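Local coordinates for periplasmic protein TorT (Vibrio parahaemolyticus, PDB 3O1I) that probably senses trimethylamine N-oxide in the periplasm, using a type I periplasmic-binding-protein fold, and relays the signal to its partner sensor kinase, at residues Ser50-Gln55 with Ile67-Val72. Residues are numbered along the deposited sequence; the frame is centred on the assembly and turned at random.
Sequences SRQEQQ and IILGTV
The flat carboxamide of Gln52 is held between two aliphatic side chains: CD1 of Leu69 lies over one face, 3.8 Å from Gln52 CD, and CG1 of Val72 lies over the other, 3.7 Å from the same carbon. The polar edge of the amide meets backbone. This is the second half of a beta-alpha-beta crossover in the parallel sheet of a type I periplasmic binding protein: helix 49-62, following strand 37-42, leads into strand 66-69, with strand 7-12 lying between the two strands. The contact illustrates how a glutamine on a covering helix can fasten the loop that leaves a strand's C-terminal end. With CG anti to the backbone N (chi1 -168°) and the chain extended beyond it, Gln52 carries its amide from the helix to residues 70-72. There OE1 accepts a weak hydrogen bond from Val72 N at 3.3 Å, the donor tilted from the amide plane, and NE2 donates to Gly70 O. Both amide atoms have further partners, OE1 a hydrogen bond with Tyr77 OH and NE2 a weak one to Tyr12 O, so the buried group is gripped at both ends and its rotation probably fixed. Thr71, between the two bonded residues, turns its hydroxyl to Asp73 O instead. Gln52 NE2 sits 3.2 Å from Gly70 O, which lies almost within the glutamine's amide plane, while NE2 itself stands above the Gly70 carbonyl plane.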
loop_
_atom_site.group_PDB
_atom_site.type_symbol
_atom_site.label_atom_id
_atom_site.label_comp_id
_atom_site.label_asym_id
_atom_site.label_seq_id
_atom_site.Cartn_x
_atom_site.Cartn_y
_atom_site.Cartn_z
ATOM N N SER D 50 7.895 5.278 21.752
ATOM C CA SER D 50 8.975 4.305 21.840
ATOM C C SER D 50 10.167 4.746 21.008
ATOM O O SER D 50 11.312 4.608 21.430
ATOM C CB SER D 50 8.494 2.939 21.351
ATOM O OG SER D 50 7.273 2.582 21.975
ATOM N N ARG D 51 9.894 5.290 19.831
ATOM C CA ARG D 51 10.967 5.729 18.956
ATOM C C ARG D 51 11.712 6.961 19.468
ATOM O O ARG D 51 12.894 7.147 19.167
ATOM C CB ARG D 51 10.426 5.993 17.549
ATOM C CG ARG D 51 11.507 6.334 16.539
ATOM C CD ARG D 51 11.085 5.900 15.161
ATOM N NE ARG D 51 10.816 4.466 15.134
ATOM C CZ ARG D 51 10.109 3.858 14.188
ATOM N NH1 ARG D 51 9.597 4.571 13.188
ATOM N NH2 ARG D 51 9.904 2.542 14.238
ATOM N N GLN D 52 11.034 7.802 20.242
ATOM C CA GLN D 52 11.683 9.003 20.767
ATOM C C GLN D 52 12.553 8.634 21.972
ATOM O O GLN D 52 13.652 9.169 22.127
ATOM C CB GLN D 52 10.643 10.075 21.150
ATOM C CG GLN D 52 11.264 11.452 21.427
ATOM C CD GLN D 52 10.245 12.540 21.751
ATOM O OE1 GLN D 52 9.399 12.374 22.631
ATOM N NE2 GLN D 52 10.336 13.668 21.045
ATOM N N GLU D 53 12.061 7.716 22.807
ATOM C CA GLU D 53 12.810 7.243 23.974
ATOM C C GLU D 53 14.153 6.731 23.493
ATOM O O GLU D 53 15.182 6.993 24.104
ATOM C CB GLU D 53 12.071 6.103 24.670
ATOM C CG GLU D 53 10.766 6.500 25.304
ATOM C CD GLU D 53 10.067 5.327 25.948
ATOM O OE1 GLU D 53 9.845 4.319 25.245
ATOM O OE2 GLU D 53 9.736 5.408 27.150
ATOM N N GLN D 54 14.130 6.001 22.385
ATOM C CA GLN D 54 15.350 5.455 21.807
ATOM C C GLN D 54 16.216 6.560 21.183
ATOM O O GLN D 54 17.426 6.592 21.387
ATOM C CB GLN D 54 15.005 4.379 20.761
ATOM C CG GLN D 54 14.020 3.291 21.244
ATOM C CD GLN D 54 14.498 2.517 22.478
ATOM O OE1 GLN D 54 15.538 1.858 22.451
ATOM N NE2 GLN D 54 13.727 2.596 23.563
ATOM N N GLN D 55 15.603 7.468 20.427
ATOM C CA GLN D 55 16.346 8.564 19.802
ATOM C C GLN D 55 16.913 9.448 20.900
ATOM O O GLN D 55 17.945 10.103 20.737
ATOM C CB GLN D 55 15.432 9.401 18.899
ATOM C CG GLN D 55 14.907 8.665 17.671
ATOM C CD GLN D 55 14.302 9.605 16.642
ATOM O OE1 GLN D 55 13.323 10.295 16.923
ATOM N NE2 GLN D 55 14.887 9.636 15.439
ATOM N N ILE D 67 20.485 18.499 25.490
ATOM C CA ILE D 67 19.554 18.147 24.428
ATOM C C ILE D 67 18.226 18.896 24.524
ATOM O O ILE D 67 17.620 18.995 25.600
ATOM C CB ILE D 67 19.262 16.633 24.415
ATOM C CG1 ILE D 67 18.599 16.213 25.727
ATOM C CG2 ILE D 67 20.550 15.863 24.191
ATOM C CD1 ILE D 67 18.257 14.740 25.791
ATOM N N ILE D 68 17.795 19.427 23.379
ATOM C CA ILE D 68 16.540 20.164 23.265
ATOM C C ILE D 68 15.472 19.184 22.797
ATOM O O ILE D 68 15.469 18.738 21.649
ATOM C CB ILE D 68 16.654 21.299 22.240
ATOM C CG1 ILE D 68 18.051 21.916 22.300
ATOM C CG2 ILE D 68 15.650 22.374 22.558
ATOM C CD1 ILE D 68 18.311 22.922 21.217
ATOM N N LEU D 69 14.569 18.864 23.712
ATOM C CA LEU D 69 13.500 17.916 23.463
ATOM C C LEU D 69 12.099 18.507 23.185
ATOM O O LEU D 69 11.603 19.362 23.931
ATOM C CB LEU D 69 13.443 16.954 24.663
ATOM C CG LEU D 69 12.172 16.175 25.018
ATOM C CD1 LEU D 69 11.871 15.147 23.948
ATOM C CD2 LEU D 69 12.361 15.493 26.362
ATOM N N GLY D 70 11.476 18.047 22.096
ATOM C CA GLY D 70 10.125 18.466 21.750
ATOM C C GLY D 70 9.268 17.228 21.945
ATOM O O GLY D 70 8.954 16.528 20.989
ATOM N N THR D 71 8.888 16.955 23.191
ATOM C CA THR D 71 8.118 15.749 23.520
ATOM C C THR D 71 6.804 15.485 22.824
ATOM O O THR D 71 6.010 16.392 22.570
ATOM C CB THR D 71 7.814 15.627 25.020
ATOM O OG1 THR D 71 6.933 16.676 25.412
ATOM C CG2 THR D 71 9.080 15.707 25.826
ATOM N N VAL D 72 6.589 14.195 22.583
ATOM C CA VAL D 72 5.411 13.658 21.929
ATOM C C VAL D 72 4.409 13.399 23.032
ATOM O O VAL D 72 3.502 12.595 22.888
ATOM C CB VAL D 72 5.745 12.317 21.219
ATOM C CG1 VAL D 72 6.852 12.539 20.186
ATOM C CG2 VAL D 72 6.178 11.270 22.247
#